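Local coordinates for protein DNA helicase RecQ (Deinococcus radiodurans, PDB 4Q48) that probably couples ATP hydrolysis to the unwinding of duplex DNA, moving 3'-5' along the strand, with this chain holding its catalytic core, at residues Thr18-Pro23 against Tyr56-Leu61; Met46-Gly51 against Leu179-Asp184; Ser71-Leu76 against Ile144-Cys149; Asn87-Ala92 against Asp114-Tyr119; Asn304-Ala309 against Asp330-Thr335. All blocks are in the same frame, centred on the assembly; numbering follows the deposited sequence.

Contact 1: residues Thr18-Pro23 against Tyr56-Leu61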
# COMPACT_ATOMS: atom_id res chain seq x y z
N THR A 18 -12.68 4.17 28.01
CA THR A 18 -12.20 3.65 29.29
C THR A 18 -10.88 2.89 29.11
O THR A 18 -10.24 2.49 30.09
CB THR A 18 -13.24 2.71 29.99
OG1 THR A 18 -12.88 2.55 31.37
CG2 THR A 18 -13.26 1.34 29.35
N ILE A 19 -10.48 2.69 27.85
CA ILE A 19 -9.25 1.97 27.55
C ILE A 19 -8.30 2.72 26.62
O ILE A 19 -7.13 2.89 26.94
CB ILE A 19 -9.57 0.57 26.95
CG1 ILE A 19 -10.21 -0.30 28.04
CG2 ILE A 19 -8.32 -0.13 26.46
CD1 ILE A 19 -10.85 -1.55 27.52
N TRP A 20 -8.80 3.19 25.48
CA TRP A 20 -7.94 3.81 24.47
C TRP A 20 -7.72 5.31 24.73
O TRP A 20 -6.63 5.84 24.54
CB TRP A 20 -8.53 3.64 23.07
CG TRP A 20 -8.00 2.48 22.27
CD1 TRP A 20 -7.01 2.50 21.33
CD2 TRP A 20 -8.44 1.13 22.36
NE1 TRP A 20 -6.82 1.25 20.81
CE2 TRP A 20 -7.68 0.38 21.43
CE3 TRP A 20 -9.40 0.47 23.13
CZ2 TRP A 20 -7.86 -0.99 21.26
CZ3 TRP A 20 -9.58 -0.89 22.96
CH2 TRP A 20 -8.81 -1.61 22.03
N GLY A 21 -8.78 5.96 25.20
CA GLY A 21 -8.80 7.39 25.44
C GLY A 21 -9.25 8.27 24.27
O GLY A 21 -9.01 9.47 24.29
N TYR A 22 -9.93 7.68 23.28
CA TYR A 22 -10.52 8.47 22.19
C TYR A 22 -12.02 8.54 22.47
O TYR A 22 -12.61 7.53 22.86
CB TYR A 22 -10.30 7.87 20.78
CG TYR A 22 -8.90 7.47 20.35
CD1 TYR A 22 -7.77 8.07 20.89
CD2 TYR A 22 -8.73 6.50 19.34
CE1 TYR A 22 -6.48 7.69 20.46
CE2 TYR A 22 -7.47 6.12 18.91
CZ TYR A 22 -6.34 6.71 19.47
OH TYR A 22 -5.09 6.32 19.03
N PRO A 23 -12.65 9.72 22.27
CA PRO A 23 -14.06 9.90 22.67
C PRO A 23 -15.04 9.36 21.64
O PRO A 23 -16.22 9.20 21.98
CB PRO A 23 -14.20 11.43 22.80
CG PRO A 23 -12.79 11.94 22.92
CD PRO A 23 -11.99 11.01 22.04
N TYR A 56 -9.74 -4.97 15.66
CA TYR A 56 -9.96 -6.32 16.12
C TYR A 56 -9.88 -6.41 17.64
O TYR A 56 -10.54 -7.24 18.24
CB TYR A 56 -8.99 -7.31 15.48
CG TYR A 56 -7.53 -7.06 15.71
CD1 TYR A 56 -6.92 -7.40 16.92
CD2 TYR A 56 -6.74 -6.52 14.70
CE1 TYR A 56 -5.56 -7.17 17.12
CE2 TYR A 56 -5.38 -6.30 14.90
CZ TYR A 56 -4.80 -6.62 16.10
OH TYR A 56 -3.44 -6.39 16.27
N GLN A 57 -9.06 -5.56 18.25
CA GLN A 57 -8.89 -5.57 19.70
C GLN A 57 -10.18 -5.21 20.41
O GLN A 57 -10.56 -5.84 21.40
CB GLN A 57 -7.80 -4.58 20.09
CG GLN A 57 -6.41 -5.02 19.72
CD GLN A 57 -5.39 -3.93 19.94
OE1 GLN A 57 -5.70 -2.75 19.89
NE2 GLN A 57 -4.16 -4.33 20.21
N LEU A 58 -10.87 -4.21 19.90
CA LEU A 58 -12.11 -3.75 20.51
C LEU A 58 -13.22 -4.79 20.29
O LEU A 58 -13.89 -5.17 21.25
CB LEU A 58 -12.49 -2.37 19.96
CG LEU A 58 -13.68 -1.62 20.54
CD1 LEU A 58 -13.77 -1.81 22.03
CD2 LEU A 58 -13.55 -0.15 20.20
N PRO A 59 -13.42 -5.26 19.04
CA PRO A 59 -14.36 -6.37 18.90
C PRO A 59 -14.00 -7.58 19.78
O PRO A 59 -14.91 -8.22 20.31
CB PRO A 59 -14.26 -6.73 17.42
CG PRO A 59 -13.83 -5.47 16.76
CD PRO A 59 -12.91 -4.81 17.73
N SER A 60 -12.71 -7.90 19.95
CA SER A 60 -12.35 -9.01 20.83
C SER A 60 -12.83 -8.75 22.27
O SER A 60 -13.21 -9.68 23.00
CB SER A 60 -10.85 -9.28 20.78
OG SER A 60 -10.41 -9.63 19.46
N LEU A 61 -12.86 -7.49 22.67
CA LEU A 61 -13.36 -7.18 24.01
C LEU A 61 -14.89 -7.23 24.06
O LEU A 61 -15.49 -7.49 25.10
CB LEU A 61 -12.88 -5.80 24.47
CG LEU A 61 -11.38 -5.68 24.73
CD1 LEU A 61 -11.08 -4.32 25.34
CD2 LEU A 61 -10.84 -6.84 25.58

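Contact 2: residues Met46-Gly51 against Leu179-Asp184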
# COMPACT_ATOMS: atom_id res chain seq x y z
N MET A 46 -5.95 0.00 6.06
CA MET A 46 -5.62 1.23 6.78
C MET A 46 -4.12 1.49 6.83
O MET A 46 -3.32 0.56 6.78
CB MET A 46 -6.16 1.16 8.21
CG MET A 46 -7.66 1.39 8.30
SD MET A 46 -8.25 1.87 9.94
CE MET A 46 -6.83 2.71 10.62
N PRO A 47 -3.74 2.76 6.96
CA PRO A 47 -2.34 3.01 7.31
C PRO A 47 -2.02 2.34 8.67
O PRO A 47 -2.94 2.09 9.48
CB PRO A 47 -2.25 4.54 7.41
CG PRO A 47 -3.66 5.06 7.38
CD PRO A 47 -4.56 3.98 6.87
N THR A 48 -0.74 2.07 8.93
CA THR A 48 -0.37 1.47 10.21
C THR A 48 -0.64 2.43 11.38
O THR A 48 -0.48 3.65 11.25
CB THR A 48 1.08 1.05 10.20
OG1 THR A 48 1.34 0.34 8.98
CG2 THR A 48 1.37 0.15 11.37
N GLY A 49 -1.10 1.87 12.50
CA GLY A 49 -1.40 2.66 13.69
C GLY A 49 -2.33 1.93 14.64
O GLY A 49 -3.05 1.01 14.24
N GLY A 50 -2.31 2.33 15.90
CA GLY A 50 -3.12 1.69 16.92
C GLY A 50 -4.62 1.87 16.69
O GLY A 50 -5.44 1.38 17.49
N GLY A 51 -4.97 2.59 15.63
CA GLY A 51 -6.34 2.75 15.20
C GLY A 51 -6.71 1.51 14.39
O GLY A 51 -7.80 0.95 14.54
N LEU A 179 -6.83 -7.33 7.97
CA LEU A 179 -6.44 -5.94 7.89
C LEU A 179 -5.10 -5.78 7.20
O LEU A 179 -4.19 -6.60 7.40
CB LEU A 179 -6.40 -5.32 9.29
CG LEU A 179 -7.53 -5.72 10.25
CD1 LEU A 179 -7.05 -6.86 11.15
CD2 LEU A 179 -7.99 -4.54 11.07
N THR A 180 -4.98 -4.80 6.32
CA THR A 180 -3.68 -4.57 5.68
C THR A 180 -3.39 -3.07 5.50
O THR A 180 -4.30 -2.23 5.52
CB THR A 180 -3.57 -5.30 4.31
OG1 THR A 180 -2.25 -5.13 3.77
CG2 THR A 180 -4.61 -4.78 3.32
N ALA A 181 -2.12 -2.76 5.30
CA ALA A 181 -1.67 -1.39 5.07
C ALA A 181 -1.17 -1.26 3.64
O ALA A 181 -0.82 -0.17 3.19
CB ALA A 181 -0.60 -0.97 6.06
N THR A 182 -1.09 -2.38 2.93
CA THR A 182 -0.65 -2.33 1.56
C THR A 182 -1.78 -2.91 0.74
O THR A 182 -1.99 -4.13 0.69
CB THR A 182 0.65 -3.11 1.33
OG1 THR A 182 0.34 -4.45 0.87
CG2 THR A 182 1.49 -3.15 2.62
N ALA A 183 -2.44 -2.03 -0.00
CA ALA A 183 -3.70 -2.36 -0.65
C ALA A 183 -3.62 -2.43 -2.17
O ALA A 183 -4.54 -2.01 -2.87
CB ALA A 183 -4.77 -1.34 -0.22
N ASP A 184 -2.49 -2.95 -2.67
CA ASP A 184 -2.35 -3.29 -4.09
C ASP A 184 -3.61 -4.00 -4.64
O ASP A 184 -4.18 -4.88 -3.99
CB ASP A 184 -1.09 -4.14 -4.29
CG ASP A 184 -0.58 -4.10 -5.71
OD1 ASP A 184 -1.31 -3.61 -6.59
OD2 ASP A 184 0.56 -4.54 -5.96

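Contact 3: residues Ser71-Leu76 against Ile144-Cys149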
# COMPACT_ATOMS: atom_id res chain seq x y z
N SER A 71 -0.33 -13.07 13.04
CA SER A 71 0.71 -12.14 12.60
C SER A 71 2.09 -12.81 12.54
O SER A 71 2.46 -13.61 13.42
CB SER A 71 0.77 -10.90 13.49
OG SER A 71 1.99 -10.18 13.31
N PRO A 72 2.87 -12.47 11.50
CA PRO A 72 4.25 -12.94 11.36
C PRO A 72 5.25 -12.20 12.25
O PRO A 72 6.31 -12.75 12.55
CB PRO A 72 4.55 -12.69 9.88
CG PRO A 72 3.46 -11.75 9.39
CD PRO A 72 2.50 -11.49 10.48
N LEU A 73 4.91 -10.98 12.67
CA LEU A 73 5.85 -10.14 13.42
C LEU A 73 6.02 -10.59 14.87
O LEU A 73 5.60 -9.91 15.80
CB LEU A 73 5.37 -8.68 13.40
CG LEU A 73 4.85 -8.14 12.06
CD1 LEU A 73 4.32 -6.73 12.18
CD2 LEU A 73 5.95 -8.20 11.00
N ILE A 74 6.67 -11.74 15.05
CA ILE A 74 6.77 -12.34 16.37
C ILE A 74 7.85 -11.61 17.16
O ILE A 74 7.78 -11.51 18.39
CB ILE A 74 7.05 -13.88 16.30
CG1 ILE A 74 8.52 -14.20 15.97
CG2 ILE A 74 6.15 -14.54 15.26
CD1 ILE A 74 8.77 -15.68 15.72
N ALA A 75 8.83 -11.06 16.44
CA ALA A 75 9.86 -10.21 17.03
C ALA A 75 9.23 -8.92 17.56
O ALA A 75 9.56 -8.45 18.65
CB ALA A 75 10.96 -9.92 16.01
N LEU A 76 8.35 -8.33 16.76
CA LEU A 76 7.61 -7.13 17.15
C LEU A 76 6.62 -7.44 18.26
O LEU A 76 6.45 -6.64 19.18
CB LEU A 76 6.86 -6.52 15.96
CG LEU A 76 5.89 -5.34 16.24
CD1 LEU A 76 6.57 -4.21 17.01
CD2 LEU A 76 5.24 -4.81 14.96
N ILE A 144 -6.76 -11.62 10.91
CA ILE A 144 -5.56 -11.82 10.11
C ILE A 144 -4.92 -10.46 9.78
O ILE A 144 -5.40 -9.71 8.93
CB ILE A 144 -5.87 -12.62 8.82
CG1 ILE A 144 -6.31 -14.04 9.17
CG2 ILE A 144 -4.65 -12.75 7.96
CD1 ILE A 144 -7.81 -14.27 9.09
N ASP A 145 -3.86 -10.12 10.52
CA ASP A 145 -3.14 -8.88 10.30
C ASP A 145 -2.07 -9.08 9.24
O ASP A 145 -1.53 -10.19 9.10
CB ASP A 145 -2.49 -8.34 11.58
CG ASP A 145 -2.36 -6.82 11.57
OD1 ASP A 145 -2.27 -6.24 10.46
OD2 ASP A 145 -2.35 -6.20 12.67
N GLU A 146 -1.78 -8.01 8.50
CA GLU A 146 -0.93 -8.08 7.32
C GLU A 146 -1.38 -9.15 6.34
O GLU A 146 -0.56 -9.97 5.90
CB GLU A 146 0.52 -8.29 7.73
CG GLU A 146 1.21 -6.97 8.05
CD GLU A 146 2.10 -7.08 9.24
OE1 GLU A 146 2.04 -8.14 9.91
OE2 GLU A 146 2.88 -6.14 9.51
N ALA A 147 -2.67 -9.11 5.99
CA ALA A 147 -3.29 -10.13 5.15
C ALA A 147 -2.64 -10.28 3.77
O ALA A 147 -2.78 -11.30 3.09
CB ALA A 147 -4.76 -9.83 4.99
N HIS A 148 -1.95 -9.22 3.35
CA HIS A 148 -1.35 -9.17 2.03
C HIS A 148 -0.38 -10.33 1.78
O HIS A 148 -0.21 -10.74 0.63
CB HIS A 148 -0.61 -7.85 1.84
CG HIS A 148 0.40 -7.56 2.91
ND1 HIS A 148 0.20 -6.61 3.90
CD2 HIS A 148 1.63 -8.08 3.15
CE1 HIS A 148 1.26 -6.57 4.69
NE2 HIS A 148 2.14 -7.45 4.26
N CYS A 149 0.17 -10.90 2.85
CA CYS A 149 1.20 -11.92 2.70
C CYS A 149 0.75 -13.18 1.97
O CYS A 149 1.58 -13.97 1.55
CB CYS A 149 1.76 -12.32 4.06
SG CYS A 149 2.89 -11.16 4.79

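Contact 4: residues Asn87-Ala92 against Asp114-Tyr119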
# COMPACT_ATOMS: atom_id res chain seq x y z
N ASN A 87 -3.36 -1.55 30.16
CA ASN A 87 -4.63 -0.90 29.93
C ASN A 87 -5.71 -1.70 30.66
O ASN A 87 -6.79 -1.20 30.96
CB ASN A 87 -4.94 -0.83 28.41
CG ASN A 87 -3.74 -0.33 27.57
OD1 ASN A 87 -2.83 0.33 28.09
ND2 ASN A 87 -3.75 -0.65 26.27
N GLY A 88 -5.37 -2.94 30.99
CA GLY A 88 -6.28 -3.85 31.67
C GLY A 88 -6.46 -5.13 30.86
O GLY A 88 -6.78 -6.19 31.40
N VAL A 89 -6.21 -5.03 29.56
CA VAL A 89 -6.42 -6.13 28.63
C VAL A 89 -5.46 -7.32 28.82
O VAL A 89 -4.25 -7.17 28.97
CB VAL A 89 -6.30 -5.60 27.18
CG1 VAL A 89 -6.57 -6.69 26.17
CG2 VAL A 89 -7.22 -4.38 26.99
N ARG A 90 -6.03 -8.52 28.82
CA ARG A 90 -5.25 -9.74 29.00
C ARG A 90 -4.87 -10.30 27.63
O ARG A 90 -5.74 -10.57 26.81
CB ARG A 90 -6.06 -10.76 29.81
CG ARG A 90 -6.92 -10.13 30.91
CD ARG A 90 -7.93 -11.12 31.43
NE ARG A 90 -9.15 -11.08 30.62
CZ ARG A 90 -10.14 -11.96 30.70
NH1 ARG A 90 -10.07 -12.96 31.56
NH2 ARG A 90 -11.19 -11.84 29.90
N ALA A 91 -3.57 -10.45 27.37
CA ALA A 91 -3.14 -10.98 26.08
C ALA A 91 -1.87 -11.81 26.23
O ALA A 91 -1.16 -11.69 27.23
CB ALA A 91 -2.92 -9.87 25.10
N ALA A 92 -1.55 -12.60 25.21
CA ALA A 92 -0.43 -13.50 25.34
C ALA A 92 0.12 -13.86 23.99
O ALA A 92 -0.45 -13.50 22.96
CB ALA A 92 -0.84 -14.74 26.10
N ASP A 114 -9.13 -17.08 29.83
CA ASP A 114 -8.36 -16.10 30.60
C ASP A 114 -7.73 -14.99 29.75
O ASP A 114 -7.19 -14.03 30.29
CB ASP A 114 -7.23 -16.83 31.34
CG ASP A 114 -7.61 -17.31 32.71
OD1 ASP A 114 -8.72 -16.95 33.21
OD2 ASP A 114 -6.77 -18.04 33.29
N LEU A 115 -7.80 -15.11 28.43
CA LEU A 115 -7.18 -14.11 27.56
C LEU A 115 -8.25 -13.32 26.82
O LEU A 115 -9.39 -13.79 26.61
CB LEU A 115 -6.23 -14.77 26.56
CG LEU A 115 -5.32 -15.81 27.21
CD1 LEU A 115 -4.38 -16.47 26.20
CD2 LEU A 115 -4.57 -15.22 28.37
N ASP A 116 -7.92 -12.08 26.50
CA ASP A 116 -8.78 -11.31 25.63
C ASP A 116 -8.24 -11.40 24.22
O ASP A 116 -8.99 -11.37 23.24
CB ASP A 116 -8.83 -9.87 26.10
CG ASP A 116 -9.49 -9.73 27.42
OD1 ASP A 116 -10.72 -10.00 27.49
OD2 ASP A 116 -8.79 -9.34 28.38
N LEU A 117 -6.93 -11.48 24.14
CA LEU A 117 -6.24 -11.56 22.87
C LEU A 117 -5.18 -12.62 22.93
O LEU A 117 -4.51 -12.79 23.94
CB LEU A 117 -5.61 -10.22 22.49
CG LEU A 117 -6.59 -9.09 22.28
CD1 LEU A 117 -5.86 -7.79 22.33
CD2 LEU A 117 -7.34 -9.29 20.99
N LEU A 118 -5.06 -13.37 21.85
CA LEU A 118 -3.96 -14.29 21.69
C LEU A 118 -3.24 -14.00 20.38
O LEU A 118 -3.81 -14.14 19.28
CB LEU A 118 -4.44 -15.73 21.73
CG LEU A 118 -3.24 -16.66 21.54
CD1 LEU A 118 -2.34 -16.59 22.75
CD2 LEU A 118 -3.69 -18.07 21.29
N TYR A 119 -2.00 -13.57 20.49
CA TYR A 119 -1.16 -13.35 19.32
C TYR A 119 -0.43 -14.65 18.97
O TYR A 119 0.25 -15.24 19.82
CB TYR A 119 -0.20 -12.18 19.58
CG TYR A 119 -0.88 -10.83 19.53
CD1 TYR A 119 -1.43 -10.24 20.67
CD2 TYR A 119 -1.01 -10.15 18.34
CE1 TYR A 119 -2.06 -9.00 20.61
CE2 TYR A 119 -1.62 -8.94 18.27
CZ TYR A 119 -2.15 -8.36 19.39
OH TYR A 119 -2.76 -7.13 19.24

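Contact 5: residues Asn304-Ala309 against Asp330-Thr335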
# COMPACT_ATOMS: atom_id res chain seq x y z
N ASN A 304 8.13 16.09 14.37
CA ASN A 304 8.51 17.45 14.10
C ASN A 304 9.10 17.59 12.66
O ASN A 304 9.76 18.59 12.32
CB ASN A 304 9.54 17.80 15.20
CG ASN A 304 9.85 19.27 15.33
OD1 ASN A 304 9.00 20.12 15.11
ND2 ASN A 304 11.08 19.56 15.69
N VAL A 305 8.89 16.57 11.83
CA VAL A 305 9.61 16.43 10.55
C VAL A 305 9.00 17.23 9.39
O VAL A 305 7.90 16.96 8.91
CB VAL A 305 9.70 14.94 10.11
CG1 VAL A 305 10.26 14.83 8.72
CG2 VAL A 305 10.55 14.13 11.09
N ARG A 306 9.79 18.18 8.89
CA ARG A 306 9.29 19.19 7.97
C ARG A 306 9.40 18.82 6.49
O ARG A 306 8.67 19.37 5.67
CB ARG A 306 10.03 20.50 8.23
CG ARG A 306 9.33 21.35 9.24
CD ARG A 306 7.87 21.42 8.89
NE ARG A 306 7.08 21.53 10.10
CZ ARG A 306 6.38 20.54 10.62
NH1 ARG A 306 6.27 19.40 10.00
NH2 ARG A 306 5.71 20.73 11.74
N PHE A 307 10.31 17.92 6.14
CA PHE A 307 10.35 17.42 4.77
C PHE A 307 10.92 16.01 4.64
O PHE A 307 11.70 15.53 5.49
CB PHE A 307 11.15 18.38 3.88
CG PHE A 307 12.65 18.39 4.15
CD1 PHE A 307 13.21 19.31 5.03
CD2 PHE A 307 13.50 17.56 3.44
CE1 PHE A 307 14.57 19.36 5.22
CE2 PHE A 307 14.88 17.61 3.64
CZ PHE A 307 15.40 18.51 4.53
N VAL A 308 10.50 15.33 3.57
CA VAL A 308 11.16 14.12 3.14
C VAL A 308 11.58 14.26 1.69
O VAL A 308 10.74 14.47 0.80
CB VAL A 308 10.29 12.88 3.31
CG1 VAL A 308 10.87 11.75 2.52
CG2 VAL A 308 10.27 12.50 4.77
N ALA A 309 12.88 14.13 1.47
CA ALA A 309 13.48 14.25 0.15
C ALA A 309 13.86 12.89 -0.42
O ALA A 309 14.54 12.11 0.25
CB ALA A 309 14.70 15.15 0.22
N ASP A 330 3.08 15.98 13.15
CA ASP A 330 2.52 16.95 14.09
C ASP A 330 1.35 17.72 13.47
O ASP A 330 0.88 18.70 14.04
CB ASP A 330 3.60 17.92 14.55
CG ASP A 330 4.22 18.71 13.38
OD1 ASP A 330 3.86 18.46 12.18
OD2 ASP A 330 5.07 19.58 13.67
N GLY A 331 0.84 17.21 12.35
CA GLY A 331 -0.28 17.81 11.64
C GLY A 331 0.01 19.09 10.88
O GLY A 331 -0.85 19.59 10.14
N LEU A 332 1.23 19.62 11.02
CA LEU A 332 1.61 20.88 10.38
C LEU A 332 2.14 20.67 8.93
O LEU A 332 2.44 19.53 8.54
CB LEU A 332 2.63 21.58 11.27
CG LEU A 332 2.11 21.97 12.65
CD1 LEU A 332 3.27 22.31 13.53
CD2 LEU A 332 1.20 23.17 12.52
N PRO A 333 2.22 21.76 8.13
CA PRO A 333 2.64 21.61 6.73
C PRO A 333 4.02 20.97 6.57
O PRO A 333 4.97 21.35 7.27
CB PRO A 333 2.68 23.05 6.20
CG PRO A 333 1.69 23.77 7.03
CD PRO A 333 1.84 23.16 8.41
N SER A 334 4.14 20.01 5.67
CA SER A 334 5.42 19.42 5.36
C SER A 334 5.43 19.11 3.88
O SER A 334 4.37 19.01 3.27
CB SER A 334 5.67 18.18 6.20
OG SER A 334 5.72 18.52 7.56
N THR A 335 6.62 19.01 3.31
CA THR A 335 6.78 18.77 1.88
C THR A 335 7.42 17.42 1.63
O THR A 335 8.39 17.05 2.27
CB THR A 335 7.70 19.80 1.21
OG1 THR A 335 7.40 21.14 1.64
CG2 THR A 335 7.61 19.64 -0.32

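Contact 1: residues Thr18-Pro23 against Tyr56-Leu61
Apolar packing carries most of this meeting between the end of one helix and the side of another. Ile-19 and Leu-61 reach for each other tip to tip, their CD1 methyls 3.5 Å apart; in both residues the branch that leads there starts anti to the carbonyl carbon. Trp-20 presents the rim of its benzo ring: CH2 lies 4.3 Å from CB of Leu-58, while CZ3 stands 4.4 Å from CD1 of Leu-61. The polar side chain of Gln-57 meets the same rim. CB of Gln-57 sits in the ring plane, 3.7 Å from Trp-20 CH2, and OE1 comes to the same edge beside CZ2, the amide plane turned 57° from the ring; NE2 is hydrogen-bonded to OH of Tyr-119. An alanine at Trp-20 would remove the whole indole and is likely to loosen the packing along Gln-57, Leu-58 and Leu-61. Gly-21, with positive phi, takes the chain out of helix 10-20 toward Tyr-22, which binds ADP in another structure of this protein. Helix 50-62, which follows the phosphate-binding loop, has Leu-15 and Leu-16 of helix 10-20 against Leu-58; Pro-59 and Ser-60 rest on Leu-141 of strand 139-145, Gln-57 on Leu-117 of strand 117-120.

Contact 2: residues Met46-Gly51 against Leu179-Asp184
The P-loop (Walker A motif) of the first RecA-like domain leaves strand 42-45 here and passes beside the end of strand 176-180, where the Thr-Ala-Thr sequence typical of helicase motif III begins. Gly-49 and Gly-51 of the loop bind ADP in another structure of this protein, although no nucleotide is bound in this chain. One backbone hydrogen bond joins the two segments: N of Met-46 donates to O of Thr-180 at 2.8 Å, almost along the C=O axis, with 154° at the hydrogen. Just beyond it, CA of Ala-181 makes a CA-H...O contact of 3.1 Å with O of Met-46. The methyl of Ala-181, small enough for so close a backbone approach, lies 3.7 Å from OG1 of Thr-48. Gly-49, at phi 160°, adopts a backbone shape in which a CB would collide with the preceding carbonyl O. On the other segment Thr-180 forms an ST turn: its OG1 accepts from N of Thr-182 at 3.1 Å and is also hydrogen-bonded to ND1 of His-148, linking this loop to the DEAH box. Strand 176-180 lies between strands 42-45 and 139-145 in the parallel sheet; Met-46 packs on Lys-52 of helix 50-62, and Pro-47 meets Tyr-321 of helix 317-324 in the second helicase domain.

Contact 3: residues Ser71-Leu76 against Ile144-Cys149
Two torsions of Glu-146 carry its carboxylate to the other loop, chi1 of -85° and a bend at chi2 (140°), on a backbone of positive phi. Leu-73 answers with CG anti to its carbonyl carbon, so that its chain crosses that of Glu-146 at about a right angle. The carboxylate then lies among carbons: OE2 is 3.1 Å from CD1 of Leu-73, and OE1 is 3.4 Å from CD of Pro-72, whose rigid ring crosses it obliquely. OE1 also stands 4.0 Å from OG of Ser-71. That hydroxyl is anti to its own backbone N and accepts from N of Leu-73 at 3.1 Å, an ST turn that sets the loop's course. An alanine at Leu-73 would remove the branched end beside the carboxylate and would probably lose the apolar cover on that side of Glu-146. Asp-145 bonds back through OD1, by its anti lone pair, to N of Glu-146 at 2.7 Å, and OD1 also forms a salt bridge with Lys-52, an ADP-binding residue. Residues 145-148, Asp-Glu-Ala-His, form the DEAH box (Walker B, motif II) of superfamily 2 helicases, where in relatives the acidic pair serves magnesium and ATP hydrolysis.

Contact 4: residues Asn87-Ala92 against Asp114-Tyr119
Strands 91-94 and 117-120 run parallel, with Ala-91 paired to Leu-117 and Ala-92 to Leu-118, and their backbones join through a ladder in which N of Tyr-119 donates to O of Ala-92 at 2.9 Å, almost along the C=O axis, while the bond from N of Ala-92 to O of Leu-117 is weak. Before the strands proper, O of Arg-90 receives two donors: N of Leu-117 in the carbonyl plane and N of Asp-116 from above it, at 2.7 Å. Alanine suits the paired positions, because its methyl lets larger leucines lie alongside: CB of Ala-91 meets CB of Leu-117 at 3.8 Å on one face, and CB of Ala-92 touches CD1 of both Leu-115 and Leu-118 on the other. The two strands, with helix 100-111 between them, make a beta-alpha-beta crossover at the outer end of the seven-stranded sheet of the first RecA-like domain. Val-106 of that helix covers Ala-92 and Leu-118, whereas Val-81 of helix 74-84 packs on Ala-91. At the start of the ladder Arg-90 forms a salt bridge with Asp-116, gripping it side-on. Its CG is anti to the carbonyl carbon and the chain bends at chi3 (-87°), bringing NE within 2.9 Å of Asp-116 OD2 and NH2 within 3.1 Å of OD1. Both oxygens stay close to the guanidinium plane, yet are met from above the carboxylate, the two planes being 61° apart. OD2 is held a second time, on its anti lone pair, by N of Arg-90 at 2.9 Å, so backbone and side chain together fix the rotation of the carboxylate.

Contact 5: residues Asn304-Ala309 against Asp330-Thr335
The guanidinium of Arg-306 lies flat between two loops: C of Leu-332, offset toward the rim, and O of Pro-333 sit over one face, the carbonyl O of Asn-304 over the centre of the opposite face, and CG of Asp-330 in plane at the edge. At that edge NH2 forms a salt bridge with OD2 of Asp-330, approached on its syn lone pair and modelled very short at 2.3 Å, while the bond from NH1 to OD1 is weak. The carboxylate is turned 40° from the guanidinium. Bends at chi2 and chi3 (-47° and 148°) carry the arginine there, although its first bond leads away from the other segment. Asp-330 suits its turn as well as the charge pair: OD1 accepts from N of Leu-332 at 3.1 Å, from above the carboxylate plane, making an Asx turn. Gly-331 follows the aspartate with positive phi. Ser-334 OG lies 2.7 Å from NH1 of Arg-306 and 3.0 Å from O of Val-305. Beyond the salt bridge the chains become parallel strands, with N of Thr-335 bonded to O of Arg-306 at 3.1 Å and N of Val-308 to O of Thr-335 at 3.0 Å. Strands 305-310 and 334-340, with helix 317-324 between them, form a beta-alpha-beta unit of the second RecA-like domain; strand 238-242 flanks 305-310 on its other side, and Phe-307 and Thr-335 pack on helix 222-233.

In the fold
Contacts 1 to 4 belong to the first RecA-like domain and contact 5 to the second, in a separate parallel sheet that comes later in the chain. Contacts 2, 3 and 4 reach the same seven-stranded sheet, with contact 4 nested along the chain inside the loop closed by contact 3, and that in turn inside contact 2. Contacts 1 and 2 share helix 50-62, their centres about 17 Å apart, and their segments alternate along the chain. Contacts 2 and 3 touch where the motif III segment 179-184 meets the DEAH box, centres about 12 Å apart, so the ATPase motifs lie together. Contact 5 lies in the other domain, its centre about 21 Å from that of contact 2.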